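Long-range contacts in uncharacterized protein (Legionella pneumophila subsp. pneumophila str. Philadelphia 1, PDB 4RXV), which is of unknown function but belongs to the RavJ family, its N-terminal fragment here probably forming a domain related to the clan CA (papain-like) cysteine peptidases: residues 61-66 against 97-102; 72-77 against 211-216. All blocks are in the same frame, centred on the assembly; numbering follows the deposited sequence.

Contact 1. Residues 61-66 against 97-102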
# COMPACT_ATOMS: atom_id res chain seq x y z
N SER A 61 11.60 -13.77 6.39
CA SER A 61 12.85 -13.06 6.69
C SER A 61 13.04 -11.84 5.78
O SER A 61 13.43 -10.76 6.25
CB SER A 61 14.05 -14.00 6.49
OG SER A 61 14.15 -15.00 7.47
N GLN A 62 12.80 -12.03 4.49
CA GLN A 62 13.02 -10.98 3.51
C GLN A 62 11.89 -9.94 3.56
O GLN A 62 12.15 -8.72 3.45
CB GLN A 62 13.14 -11.58 2.10
CG GLN A 62 14.40 -12.41 1.84
CD GLN A 62 14.42 -13.76 2.54
OE1 GLN A 62 13.40 -14.48 2.60
NE2 GLN A 62 15.57 -14.12 3.08
N TRP A 63 10.65 -10.39 3.77
CA TRP A 63 9.53 -9.45 3.86
C TRP A 63 9.72 -8.52 5.07
O TRP A 63 9.37 -7.35 5.03
CB TRP A 63 8.22 -10.22 4.00
CG TRP A 63 7.80 -10.96 2.80
CD1 TRP A 63 8.26 -10.81 1.52
CD2 TRP A 63 6.80 -11.98 2.74
NE1 TRP A 63 7.59 -11.65 0.66
CE2 TRP A 63 6.70 -12.39 1.39
CE3 TRP A 63 5.97 -12.59 3.70
CZ2 TRP A 63 5.80 -13.36 0.97
CZ3 TRP A 63 5.09 -13.56 3.28
CH2 TRP A 63 5.00 -13.93 1.93
N GLY A 64 10.24 -9.06 6.17
CA GLY A 64 10.44 -8.25 7.36
C GLY A 64 11.64 -7.31 7.38
O GLY A 64 11.73 -6.41 8.23
N ALA A 65 12.58 -7.52 6.46
CA ALA A 65 13.82 -6.72 6.39
C ALA A 65 14.18 -6.52 4.92
O ALA A 65 15.10 -7.14 4.40
CB ALA A 65 14.97 -7.41 7.17
N PRO A 66 13.41 -5.67 4.24
CA PRO A 66 13.56 -5.57 2.79
C PRO A 66 14.82 -4.87 2.33
O PRO A 66 15.20 -3.83 2.88
CB PRO A 66 12.36 -4.72 2.37
CG PRO A 66 12.03 -3.94 3.58
CD PRO A 66 12.26 -4.89 4.72
N VAL A 97 -0.16 -15.80 8.38
CA VAL A 97 0.73 -14.65 8.45
C VAL A 97 1.03 -14.06 7.07
O VAL A 97 1.44 -14.76 6.14
CB VAL A 97 2.04 -15.06 9.13
CG1 VAL A 97 3.09 -13.97 9.04
CG2 VAL A 97 1.77 -15.40 10.57
N ARG A 98 0.83 -12.75 6.97
CA ARG A 98 1.33 -11.90 5.87
C ARG A 98 2.15 -10.80 6.51
O ARG A 98 1.82 -10.39 7.63
CB ARG A 98 0.17 -11.32 5.06
CG ARG A 98 -0.72 -12.40 4.42
CD ARG A 98 -1.86 -11.78 3.61
NE ARG A 98 -2.77 -11.09 4.50
CZ ARG A 98 -3.68 -10.19 4.14
NH1 ARG A 98 -3.88 -9.87 2.86
NH2 ARG A 98 -4.42 -9.62 5.08
N VAL A 99 3.21 -10.36 5.84
CA VAL A 99 4.15 -9.43 6.44
C VAL A 99 4.48 -8.29 5.50
O VAL A 99 4.76 -8.52 4.34
CB VAL A 99 5.48 -10.13 6.80
CG1 VAL A 99 6.42 -9.16 7.53
CG2 VAL A 99 5.26 -11.38 7.61
N SER A 100 4.54 -7.08 6.04
CA SER A 100 5.09 -5.95 5.30
C SER A 100 5.59 -4.87 6.27
O SER A 100 5.67 -5.10 7.48
CB SER A 100 4.07 -5.41 4.29
OG SER A 100 4.69 -4.60 3.33
N GLU A 101 5.97 -3.71 5.73
CA GLU A 101 6.59 -2.66 6.52
C GLU A 101 6.47 -1.33 5.75
O GLU A 101 5.87 -1.26 4.67
CB GLU A 101 8.04 -3.03 6.89
CG GLU A 101 8.84 -3.68 5.77
CD GLU A 101 8.92 -2.78 4.58
OE1 GLU A 101 8.42 -3.16 3.50
OE2 GLU A 101 9.46 -1.67 4.73
N CYS A 102 7.02 -0.26 6.32
CA CYS A 102 6.73 1.11 5.90
C CYS A 102 7.10 1.41 4.46
O CYS A 102 6.46 2.24 3.81
CB CYS A 102 7.48 2.07 6.84
SG CYS A 102 7.03 3.79 6.79
O HOH W 1 8.15 -5.87 3.05
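Trp63 lies obliquely across the isopropyl group of Val99, its CB 3.9 Å from the CB of Val99 and CE3 of the indole 4.0 Å from that same carbon. In Val99, CG1 is anti to the backbone N (chi1 -176°) and comes to 4.1 Å from Gly64 N. Phe60, set edge-to-face against Trp63, also touches Val99, so helix 60-64 settles on strand 95-100.

Glu101 and Pro66 meet tip to tip, with CG of Pro66 3.5 Å from CD of Glu101. The glutamate takes the crowded rotamer, CG between N and C (chi1 42°), and the chain bends at chi2 (59°). Its OE2 accepts from Ser103 N and OE1 from Asn104 N, ahead of helix 105-114. A water donates both to OE1 of Glu101 (2.8 Å) and to the carbonyl O of Trp63 (2.8 Å). Cys102 O is bonded to His139 ND1; a cysteine before helix 105-114 and a histidine on strand 136-146 are consistent with the clan CA layout. Without a direct hydrogen bond, the contact rests on Trp63 against Val99, on the proline ring against the glutamate side chain, and on one water, which with the backbone N-H groups probably stabilises the buried carboxylate as an anion.

Contact 2. Residues 72-77 against 211-216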
# COMPACT_ATOMS: atom_id res chain seq x y z
N LYS A 72 9.21 -1.25 -11.44
CA LYS A 72 9.05 -0.27 -12.50
C LYS A 72 8.03 -0.70 -13.54
O LYS A 72 7.92 -0.04 -14.54
CB LYS A 72 10.40 0.08 -13.15
CG LYS A 72 11.39 0.68 -12.15
CD LYS A 72 12.69 1.12 -12.78
CE LYS A 72 13.69 1.58 -11.72
NZ LYS A 72 13.44 2.97 -11.26
N SER A 73 7.27 -1.77 -13.26
CA SER A 73 6.26 -2.27 -14.18
C SER A 73 5.01 -2.68 -13.43
O SER A 73 5.07 -3.14 -12.29
CB SER A 73 6.79 -3.50 -14.96
OG SER A 73 6.81 -4.66 -14.15
N ALA A 74 3.87 -2.55 -14.09
CA ALA A 74 2.60 -2.92 -13.49
C ALA A 74 2.56 -4.37 -13.03
O ALA A 74 2.07 -4.66 -11.95
CB ALA A 74 1.45 -2.60 -14.44
N GLN A 75 3.08 -5.28 -13.85
CA GLN A 75 3.02 -6.69 -13.51
C GLN A 75 3.79 -6.98 -12.20
O GLN A 75 3.40 -7.86 -11.43
CB GLN A 75 3.53 -7.58 -14.65
CG GLN A 75 3.36 -9.06 -14.38
CD GLN A 75 1.90 -9.48 -14.30
OE1 GLN A 75 1.05 -8.90 -14.93
NE2 GLN A 75 1.61 -10.51 -13.50
N GLU A 76 4.89 -6.26 -11.95
CA GLU A 76 5.61 -6.47 -10.69
C GLU A 76 4.75 -6.13 -9.47
O GLU A 76 4.83 -6.81 -8.46
CB GLU A 76 6.88 -5.64 -10.65
CG GLU A 76 7.99 -6.18 -11.53
CD GLU A 76 9.06 -5.15 -11.63
OE1 GLU A 76 9.96 -5.16 -10.77
OE2 GLU A 76 9.00 -4.32 -12.56
N TYR A 77 3.96 -5.08 -9.57
CA TYR A 77 3.08 -4.72 -8.46
C TYR A 77 1.99 -5.77 -8.26
O TYR A 77 1.68 -6.13 -7.12
CB TYR A 77 2.47 -3.34 -8.67
CG TYR A 77 3.50 -2.24 -8.56
CD1 TYR A 77 4.00 -1.86 -7.33
CD2 TYR A 77 3.98 -1.58 -9.68
CE1 TYR A 77 4.96 -0.88 -7.20
CE2 TYR A 77 4.94 -0.58 -9.57
CZ TYR A 77 5.42 -0.24 -8.32
OH TYR A 77 6.39 0.73 -8.14
N GLU A 211 5.25 1.48 -20.49
CA GLU A 211 4.86 0.94 -21.79
C GLU A 211 4.26 -0.46 -21.72
O GLU A 211 3.57 -0.87 -22.64
CB GLU A 211 6.05 0.95 -22.74
CG GLU A 211 6.49 2.36 -23.13
CD GLU A 211 7.66 2.40 -24.08
OE1 GLU A 211 8.42 1.39 -24.16
OE2 GLU A 211 7.84 3.45 -24.74
N SER A 212 4.50 -1.17 -20.62
CA SER A 212 3.98 -2.51 -20.42
C SER A 212 2.57 -2.53 -19.88
O SER A 212 1.98 -3.60 -19.77
CB SER A 212 4.91 -3.31 -19.49
OG SER A 212 4.73 -2.97 -18.12
N LEU A 213 2.02 -1.38 -19.52
CA LEU A 213 0.74 -1.37 -18.82
C LEU A 213 -0.38 -2.01 -19.66
O LEU A 213 -1.17 -2.82 -19.19
CB LEU A 213 0.35 0.04 -18.44
CG LEU A 213 -1.01 0.17 -17.76
CD1 LEU A 213 -1.03 -0.49 -16.40
CD2 LEU A 213 -1.41 1.63 -17.70
N THR A 214 -0.46 -1.62 -20.92
CA THR A 214 -1.59 -2.04 -21.74
C THR A 214 -1.66 -3.56 -21.94
O THR A 214 -2.74 -4.13 -22.07
CB THR A 214 -1.54 -1.38 -23.11
OG1 THR A 214 -1.40 0.03 -22.92
CG2 THR A 214 -2.80 -1.69 -23.85
N SER A 215 -0.49 -4.20 -21.97
CA SER A 215 -0.43 -5.65 -22.12
C SER A 215 -0.50 -6.39 -20.78
O SER A 215 -0.36 -7.61 -20.74
CB SER A 215 0.82 -6.07 -22.88
OG SER A 215 1.99 -5.67 -22.21
N THR A 216 -0.71 -5.66 -19.69
CA THR A 216 -0.82 -6.27 -18.38
C THR A 216 -2.29 -6.62 -18.14
O THR A 216 -3.14 -5.75 -18.06
CB THR A 216 -0.29 -5.32 -17.29
OG1 THR A 216 1.08 -4.99 -17.56
CG2 THR A 216 -0.36 -5.97 -15.92
O HOH W 2 3.65 -4.89 -16.64
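The carboxylate of Glu76 is gripped through OE2 from two directions: Ser73 OG donates to its anti lone pair (2.7 Å), and Lys72 N approaches from above the plane, 47° out of it, at 3.3 Å. The carboxamide of Gln75, with CG anti to the backbone N and the chain bent at chi2, brings OE1 to within 3.4 Å of Thr216 CG2, crossing that side chain obliquely; the same OE1 accepts from Gln220 NE2. The ring of Tyr77 is turned to the interior, where it meets Tyr205 with the planes at about 50° and also touches Ala110 and Leu114 of helix 105-114.

Ser73 is the N-cap of helix 74-84, and its OG, between N and C in the crowded rotamer, takes a weak bond from Glu76 N. The neighbouring N-H groups of this first turn are satisfied from elsewhere: Ala74 N by Asp210 OD2, Gln75 N by a water. That water also donates to Ser212 OG (2.7 Å) and to Thr216 OG1 (2.7 Å), joining the helix start to the polypeptide that follows strand 202-206. Asp210 makes a second link through that bond to Ala74 N, while its OD1 is hydrogen-bonded to Ser212 OG and so ties the two linking residues together.

Residues 213-216 form a type I beta turn, closed by Thr216 N to Leu213 O. Thr216 OG1, held beside its own backbone N by chi1 of -59°, reaches back over the turn and donates to Ser212 O at 2.8 Å from above the carbonyl plane; it also receives the bridging water. Beneath this polar layer Ala74 CB packs on Leu213 CD1 (3.8 Å), and both residues rest on Leu114, which brings helix 105-114 under the junction.

Overall arrangement
Together the two contacts illustrate how segments sharing no direct hydrogen bond can be joined by packing and one water each, although residues flanking 211-216 do bond directly to helix 74-84. Both are partly buried; the centre of contact 2 lies about 17 Å from the centre of the chain, that of contact 1 about 13 Å. Contact 1 seats a short helix on a strand, whereas contact 2 sets the next helix against a loop near the C-terminal end. Aromatic and aliphatic carbon dominates contact 1; hydroxyls and N-H groups carry more of contact 2, beside a small Ala74-Leu213 apolar patch. Helix 105-114 borders both, the residues just before it at contact 1, Leu114 near its end at contact 2.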